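Local atomic coordinates of choline dehydrogenase and related flavoproteins (Aspergillus oryzae, PDB entry 3Q9T), a protein that oxidises formate as a formate oxidase of the glucose-methanol-choline oxidoreductase family, carrying 8-formyl-FAD as its flavin cofactor. Residues A[99-104]-A[553-558]; A[131-136]-A[155-160]. All blocks are in the same frame, centred on the assembly; numbering follows the deposited sequence.

Contact 1. Residues A[99-104]-A[553-558]; sequences FTWVPG and RIQNSV. With FAY ([(2R,3S,4R,5R)-5-(6-amino-9H-purin-9-yl)-3,4-dihydroxytetrahydrofuran-2-yl]methyl (2R,3S,4S)-5-(8-formyl-7-methyl-2,4-dioxo-3,4-dihydrobenzo[g]pteridin-10(2H)-yl)-2,3,4-trihydroxypentyl dihydrogen diphosphate), chain D.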
loop_
_atom_site.group_PDB
_atom_site.type_symbol
_atom_site.label_atom_id
_atom_site.label_comp_id
_atom_site.label_asym_id
_atom_site.label_seq_id
_atom_site.Cartn_x
_atom_site.Cartn_y
_atom_site.Cartn_z
ATOM N N PHE A 99 26.781 0.508 -3.840
ATOM C CA PHE A 99 28.176 0.622 -4.273
ATOM C C PHE A 99 28.440 0.938 -5.735
ATOM O O PHE A 99 29.469 1.539 -6.045
ATOM C CB PHE A 99 28.957 -0.636 -3.881
ATOM C CG PHE A 99 28.729 -1.061 -2.484
ATOM C CD1 PHE A 99 29.284 -0.337 -1.424
ATOM C CD2 PHE A 99 27.964 -2.177 -2.203
ATOM C CE1 PHE A 99 29.084 -0.735 -0.102
ATOM C CE2 PHE A 99 27.750 -2.573 -0.881
ATOM C CZ PHE A 99 28.309 -1.836 0.168
ATOM N N THR A 100 27.546 0.520 -6.626
ATOM C CA THR A 100 27.782 0.679 -8.057
ATOM C C THR A 100 28.141 2.114 -8.427
ATOM O O THR A 100 27.557 3.076 -7.925
ATOM C CB THR A 100 26.614 0.210 -8.922
ATOM O OG1 THR A 100 26.041 -0.984 -8.368
ATOM C CG2 THR A 100 27.114 -0.093 -10.330
ATOM N N TRP A 101 29.136 2.237 -9.298
ATOM C CA TRP A 101 29.684 3.529 -9.680
ATOM C C TRP A 101 29.664 3.606 -11.183
ATOM O O TRP A 101 30.485 2.970 -11.853
ATOM C CB TRP A 101 31.107 3.655 -9.170
ATOM C CG TRP A 101 31.789 4.957 -9.491
ATOM C CD1 TRP A 101 32.552 5.228 -10.583
ATOM C CD2 TRP A 101 31.807 6.147 -8.680
ATOM N NE1 TRP A 101 33.040 6.513 -10.513
ATOM C CE2 TRP A 101 32.599 7.098 -9.356
ATOM C CE3 TRP A 101 31.224 6.498 -7.457
ATOM C CZ2 TRP A 101 32.821 8.377 -8.854
ATOM C CZ3 TRP A 101 31.444 7.767 -6.958
ATOM C CH2 TRP A 101 32.237 8.696 -7.655
ATOM N N VAL A 102 28.730 4.401 -11.702
ATOM C CA VAL A 102 28.444 4.442 -13.120
ATOM C C VAL A 102 27.821 5.807 -13.431
ATOM O O VAL A 102 26.899 6.229 -12.756
ATOM C CB VAL A 102 27.519 3.253 -13.513
ATOM C CG1 VAL A 102 26.275 3.222 -12.614
ATOM C CG2 VAL A 102 27.138 3.301 -14.985
ATOM N N PRO A 103 28.371 6.530 -14.421
ATOM C CA PRO A 103 27.937 7.911 -14.650
ATOM C C PRO A 103 26.626 8.058 -15.411
ATOM O O PRO A 103 25.785 8.857 -14.992
ATOM C CB PRO A 103 29.076 8.495 -15.495
ATOM C CG PRO A 103 29.593 7.314 -16.261
ATOM C CD PRO A 103 29.517 6.162 -15.272
ATOM N N GLY A 104 26.468 7.331 -16.519
ATOM C CA GLY A 104 25.329 7.528 -17.389
ATOM C C GLY A 104 25.692 7.921 -18.815
ATOM O O GLY A 104 26.861 8.021 -19.175
ATOM N N ARG A 553 22.271 3.711 -11.984
ATOM C CA ARG A 553 22.486 4.040 -10.576
ATOM C C ARG A 553 23.253 5.368 -10.433
ATOM O O ARG A 553 24.269 5.586 -11.082
ATOM C CB ARG A 553 23.236 2.890 -9.896
ATOM C CG ARG A 553 22.435 1.594 -9.922
ATOM C CD ARG A 553 23.087 0.484 -9.113
ATOM N NE ARG A 553 22.238 -0.712 -9.032
ATOM C CZ ARG A 553 22.368 -1.651 -8.102
ATOM N NH1 ARG A 553 23.314 -1.526 -7.180
ATOM N NH2 ARG A 553 21.561 -2.713 -8.087
ATOM N N ILE A 554 22.779 6.242 -9.559
ATOM C CA ILE A 554 23.093 7.664 -9.710
ATOM C C ILE A 554 24.163 8.276 -8.810
ATOM O O ILE A 554 24.420 9.464 -8.928
ATOM C CB ILE A 554 21.809 8.508 -9.523
ATOM C CG1 ILE A 554 21.326 8.386 -8.066
ATOM C CG2 ILE A 554 20.736 8.044 -10.511
ATOM C CD1 ILE A 554 20.193 9.328 -7.676
ATOM N N GLN A 555 24.787 7.497 -7.927
ATOM C CA GLN A 555 25.700 8.098 -6.954
ATOM C C GLN A 555 26.854 8.861 -7.616
ATOM O O GLN A 555 27.296 9.874 -7.093
ATOM C CB GLN A 555 26.219 7.081 -5.910
ATOM C CG GLN A 555 27.431 6.254 -6.337
ATOM C CD GLN A 555 28.028 5.421 -5.174
ATOM O OE1 GLN A 555 28.174 5.900 -4.044
ATOM N NE2 GLN A 555 28.361 4.180 -5.457
ATOM N N ASN A 556 27.327 8.385 -8.764
ATOM C CA ASN A 556 28.415 9.049 -9.488
ATOM C C ASN A 556 28.007 10.482 -9.861
ATOM O O ASN A 556 28.755 11.432 -9.603
ATOM C CB ASN A 556 28.810 8.211 -10.720
ATOM C CG ASN A 556 30.089 8.708 -11.420
ATOM O OD1 ASN A 556 30.447 8.183 -12.468
ATOM N ND2 ASN A 556 30.767 9.712 -10.851
ATOM N N SER A 557 26.809 10.657 -10.417
ATOM C CA SER A 557 26.327 12.004 -10.761
ATOM C C SER A 557 26.144 12.909 -9.520
ATOM O O SER A 557 26.313 14.134 -9.593
ATOM C CB SER A 557 25.024 11.936 -11.558
ATOM O OG SER A 557 23.979 11.337 -10.784
ATOM N N VAL A 558 25.809 12.307 -8.383
ATOM C CA VAL A 558 25.606 13.091 -7.168
ATOM C C VAL A 558 26.927 13.648 -6.625
ATOM O O VAL A 558 27.015 14.817 -6.251
ATOM C CB VAL A 558 24.853 12.285 -6.088
ATOM C CG1 VAL A 558 24.655 13.129 -4.830
ATOM C CG2 VAL A 558 23.517 11.801 -6.640
HETATM P P FAY D . 22.515 12.919 -1.529
HETATM N N1 FAY D . 23.371 4.915 -6.263
HETATM C C2 FAY D . 24.422 4.302 -6.941
HETATM O O2 FAY D . 25.128 4.954 -7.701
HETATM N N3 FAY D . 24.971 3.142 -6.435
HETATM C C4 FAY D . 24.180 2.317 -5.676
HETATM O O4 FAY D . 24.307 1.089 -5.842
HETATM N N5 FAY D . 22.308 2.119 -4.209
HETATM C C6 FAY D . 20.852 1.969 -2.371
HETATM C C7 FAY D . 20.063 2.551 -1.394
HETATM C C8 FAY D . 19.894 3.939 -1.384
HETATM O O8 FAY D . 19.209 5.755 -0.071
HETATM C C9 FAY D . 20.623 4.730 -2.282
HETATM P PA FAY D . 22.047 11.876 1.060
HETATM C "C1'" FAY D . 21.867 6.442 -4.322
HETATM C C10 FAY D . 22.678 4.225 -5.297
HETATM N N10 FAY D . 21.914 4.912 -4.348
HETATM N N1A FAY D . 18.339 17.399 9.740
HETATM O O1A FAY D . 20.902 11.088 1.603
HETATM C C1B FAY D . 20.901 14.396 6.277
HETATM O O1P FAY D . 23.738 13.706 -1.126
HETATM C "C2'" FAY D . 23.077 7.043 -3.572
HETATM O "O2'" FAY D . 23.249 6.315 -2.409
HETATM C C2A FAY D . 19.681 17.065 9.742
HETATM O O2A FAY D . 23.263 11.055 0.756
HETATM C C2B FAY D . 20.763 12.897 6.081
HETATM O O2B FAY D . 20.920 12.160 7.281
HETATM O O2P FAY D . 21.673 13.691 -2.529
HETATM C "C3'" FAY D . 23.184 8.568 -3.238
HETATM O "O3'" FAY D . 23.722 8.881 -1.955
HETATM N N3A FAY D . 20.205 16.253 8.749
HETATM C C3B FAY D . 21.895 12.617 5.116
HETATM O O3B FAY D . 23.088 12.493 5.849
HETATM O O3P FAY D . 21.578 12.668 -0.242
HETATM C "C4'" FAY D . 21.909 9.359 -3.389
HETATM O "O4'" FAY D . 21.398 9.026 -4.676
HETATM C C4A FAY D . 19.394 15.788 7.765
HETATM C C4B FAY D . 22.002 13.890 4.312
HETATM O O4B FAY D . 21.269 14.882 5.010
HETATM C C4X FAY D . 23.018 2.873 -5.109
HETATM C "C5'" FAY D . 22.179 10.876 -3.242
HETATM O "O5'" FAY D . 22.849 11.416 -2.093
HETATM C C5A FAY D . 18.042 16.122 7.741
HETATM C C5B FAY D . 21.470 13.702 2.905
HETATM O O5B FAY D . 22.441 13.001 2.167
HETATM C C5X FAY D . 21.393 2.746 -3.391
HETATM C C6A FAY D . 17.504 16.930 8.740
HETATM N N6A FAY D . 16.186 17.169 8.774
HETATM N N7A FAY D . 17.488 15.533 6.661
HETATM C C7M FAY D . 19.263 1.643 -0.492
HETATM C C8A FAY D . 18.441 14.848 5.994
HETATM C C8M FAY D . 19.389 4.560 -0.138
HETATM C C9A FAY D . 21.340 4.148 -3.326
HETATM N N9A FAY D . 19.618 14.993 6.668
HETATM O O HOH W 1 26.847 5.523 -9.576
HETATM O O HOH W 2 25.544 8.636 -11.900
#
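Backbone and amide hydrogen bonds clamp the pyrimidine side of the 8-formyl flavin between residues 99-104 and 553-558. FAY N3 donates to T100 O at 3.0 Å, and the backbone N of Q555 donates to FAY O2 at 2.6 Å. T100 O is gripped a second time by Q555 NE2, 2.8 Å away; the N-H points almost straight at the oxygen (165°) but arrives above the carbonyl plane. Q555 reaches it with CG in the crowded position between backbone N and carbonyl carbon, the chain extended beyond, and N97 holds its other amide atom, OE1. At the opposite carbonyl, R553 NH1 donates to FAY O4 at 3.1 Å from an extended side chain whose NH2 forms a salt bridge with D395; the guanidinium, partly balanced by D395, would be expected to polarise the carbonyl toward O4.

In this GMC-type flavoenzyme the site thus joins two distant parts of the chain, a short strand at 100-101 and the N-terminal end of helix 555-572. Water 1 stitches them further, accepting from V102 N and N556 N while FAY O2 lies 2.6 Å from it. Water 2 accepts from S557 N and lies 2.9 Å from V102 O, one of several acceptors competing for its protons.

Packing is carried by W101 and N556. With CG anti to the backbone N in both residues, the N556 amide lies stacked over one indole face, planes 25° apart, ND2 offset toward the rim and 3.2 Å from W101 CZ2. N556 CA adds a CH-pi contact above the six-membered ring, and ND2 itself is hydrogen-bonded to L129 O.

Contact 2. Residues A[131-136]-A[155-160]; sequences KSATYH and IPISHA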
loop_
_atom_site.group_PDB
_atom_site.type_symbol
_atom_site.label_atom_id
_atom_site.label_comp_id
_atom_site.label_asym_id
_atom_site.label_seq_id
_atom_site.Cartn_x
_atom_site.Cartn_y
_atom_site.Cartn_z
ATOM N N LYS A 131 36.412 13.404 -10.465
ATOM C CA LYS A 131 37.228 14.043 -9.436
ATOM C C LYS A 131 37.226 13.347 -8.068
ATOM O O LYS A 131 38.263 13.286 -7.405
ATOM C CB LYS A 131 36.840 15.518 -9.284
ATOM C CG LYS A 131 37.899 16.362 -8.575
ATOM C CD LYS A 131 37.524 17.841 -8.564
ATOM C CE LYS A 131 38.515 18.681 -7.770
ATOM N NZ LYS A 131 38.134 20.116 -7.836
ATOM N N SER A 132 36.071 12.839 -7.637
ATOM C CA SER A 132 35.936 12.290 -6.290
ATOM C C SER A 132 36.710 10.985 -6.066
ATOM O O SER A 132 37.031 10.623 -4.936
ATOM C CB SER A 132 34.456 12.039 -5.964
ATOM O OG SER A 132 33.656 13.157 -6.301
ATOM N N ALA A 133 36.977 10.266 -7.152
ATOM C CA ALA A 133 37.441 8.891 -7.070
ATOM C C ALA A 133 38.946 8.751 -7.296
ATOM O O ALA A 133 39.537 9.480 -8.101
ATOM C CB ALA A 133 36.679 8.023 -8.100
ATOM N N THR A 134 39.544 7.800 -6.583
ATOM C CA THR A 134 40.827 7.251 -6.977
ATOM C C THR A 134 40.613 5.807 -7.410
ATOM O O THR A 134 40.291 4.942 -6.585
ATOM C CB THR A 134 41.857 7.290 -5.849
ATOM O OG1 THR A 134 42.168 8.655 -5.528
ATOM C CG2 THR A 134 43.139 6.584 -6.287
ATOM N N TYR A 135 40.777 5.558 -8.708
ATOM C CA TYR A 135 40.646 4.215 -9.295
ATOM C C TYR A 135 41.801 3.275 -8.943
ATOM O O TYR A 135 42.979 3.663 -9.028
ATOM C CB TYR A 135 40.573 4.351 -10.824
ATOM C CG TYR A 135 40.454 3.067 -11.617
ATOM C CD1 TYR A 135 39.223 2.417 -11.749
ATOM C CD2 TYR A 135 41.559 2.529 -12.285
ATOM C CE1 TYR A 135 39.097 1.240 -12.505
ATOM C CE2 TYR A 135 41.448 1.349 -13.047
ATOM C CZ TYR A 135 40.209 0.713 -13.155
ATOM O OH TYR A 135 40.076 -0.444 -13.900
ATOM N N HIS A 136 41.453 2.037 -8.587
ATOM C CA HIS A 136 42.417 0.935 -8.454
ATOM C C HIS A 136 42.064 -0.269 -9.342
ATOM O O HIS A 136 40.890 -0.556 -9.576
ATOM C CB HIS A 136 42.488 0.439 -7.016
ATOM C CG HIS A 136 42.749 1.512 -6.015
ATOM N ND1 HIS A 136 44.007 1.779 -5.526
ATOM C CD2 HIS A 136 41.911 2.374 -5.390
ATOM C CE1 HIS A 136 43.938 2.766 -4.652
ATOM N NE2 HIS A 136 42.677 3.146 -4.551
ATOM N N ILE A 155 37.630 8.993 -2.565
ATOM C CA ILE A 155 36.748 7.827 -2.597
ATOM C C ILE A 155 37.320 6.697 -3.438
ATOM O O ILE A 155 37.228 6.732 -4.668
ATOM C CB ILE A 155 35.352 8.195 -3.118
ATOM C CG1 ILE A 155 34.681 9.143 -2.127
ATOM C CG2 ILE A 155 34.499 6.941 -3.313
ATOM C CD1 ILE A 155 34.136 10.307 -2.784
ATOM N N PRO A 156 37.920 5.692 -2.770
ATOM C CA PRO A 156 38.538 4.575 -3.486
ATOM C C PRO A 156 37.488 3.750 -4.235
ATOM O O PRO A 156 36.473 3.355 -3.660
ATOM C CB PRO A 156 39.180 3.752 -2.364
ATOM C CG PRO A 156 39.265 4.711 -1.181
ATOM C CD PRO A 156 38.058 5.547 -1.310
ATOM N N ILE A 157 37.728 3.533 -5.523
ATOM C CA ILE A 157 36.829 2.757 -6.363
ATOM C C ILE A 157 37.627 1.726 -7.134
ATOM O O ILE A 157 38.815 1.924 -7.453
ATOM C CB ILE A 157 36.122 3.632 -7.422
ATOM C CG1 ILE A 157 37.118 4.034 -8.519
ATOM C CG2 ILE A 157 35.452 4.835 -6.773
ATOM C CD1 ILE A 157 36.473 4.505 -9.800
ATOM N N SER A 158 36.955 0.638 -7.473
ATOM C CA SER A 158 37.583 -0.441 -8.217
ATOM C C SER A 158 36.498 -1.230 -8.917
ATOM O O SER A 158 35.347 -1.227 -8.473
ATOM C CB SER A 158 38.344 -1.357 -7.251
ATOM O OG SER A 158 38.826 -2.506 -7.914
ATOM N N HIS A 159 36.846 -1.888 -10.016
ATOM C CA HIS A 159 35.986 -2.934 -10.534
ATOM C C HIS A 159 35.715 -3.851 -9.363
ATOM O O HIS A 159 36.554 -3.964 -8.464
ATOM C CB HIS A 159 36.682 -3.704 -11.644
ATOM C CG HIS A 159 36.703 -2.977 -12.947
ATOM N ND1 HIS A 159 37.662 -2.040 -13.262
ATOM C CD2 HIS A 159 35.855 -3.021 -14.000
ATOM C CE1 HIS A 159 37.417 -1.555 -14.466
ATOM N NE2 HIS A 159 36.325 -2.133 -14.934
ATOM N N ALA A 160 34.537 -4.471 -9.348
ATOM C CA ALA A 160 34.192 -5.387 -8.267
ATOM C C ALA A 160 35.372 -6.317 -8.000
ATOM O O ALA A 160 35.987 -6.835 -8.940
ATOM C CB ALA A 160 32.943 -6.196 -8.624
HETATM O O HOH W 3 39.383 -2.171 -11.311
#
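Four backbone hydrogen bonds join residues 132-136 to strand 155-159 side by side, both running the same way. I155 N donates to S132 O at 2.9 Å and H136 N to I157 O at the same separation, each nearly along the C=O axis. Between them, T134 N bonds to I155 O and I157 N to T134 O; both donors sit above the acceptor's carbonyl plane, although the I157 N-H is itself almost straight (172°). I155 and I157 each bond through both N and O to the two residues flanking their partner, A133 or Y135, the pattern of a parallel pair.

Side chains divide between the two faces of this pair. A133, Y135, I155 and I157 share one, where I157 is the wedge: its CG1 takes the crowded position between backbone N and carbonyl carbon (chi1 73°), sending CG2 to within 3.7 Å of A133 CB and CD1 to the edge of the Y135 ring, 4.0 Å from Y135 CD1. On the other, H136 and P156 lie alongside each other.

The pair belongs to a large mixed sheet of the GMC fold: 155-159 continues it antiparallel onto strand 195-204, and W101 packs on A133 and I157.

From the bridged position opposite I157, Y135 extends with CG anti to the backbone N, and its ring meets that of H159 rim to rim, the ring planes 80° apart. Its OH comes 2.9 Å from H159 CE1. Water 3 fixes this corner, donating to H136 O at 2.8 Å, accepting from H159 N and lying 2.6 Å from H159 ND1 in the imidazole plane. Further out, Y142 stacks on H159, Y204 stacks on H136, and E563 of helix 555-572 accepts a hydrogen bond from S132 OG.

How the contacts relate
From the N terminus the chain first reaches 99-104, then runs through helix 122-131 into strand 133-136. Contact 2 closes soon after, when 155-160 returns alongside following a connection of 18 residues without helix or strand. Contact 1 closes far later, after 448 intervening residues, so the short loop lies wholly within the long one and the two do not cross. Their centres are 12 Å apart and they touch through W101, whose CZ2 lies 3.9 Å from A133 CB. Strands 100-101 and 155-159 both pair with strand 195-204, so one mixed sheet joins the parallel pair to strand 100-101, which contact 1 ties to the flavin and helix 555-572.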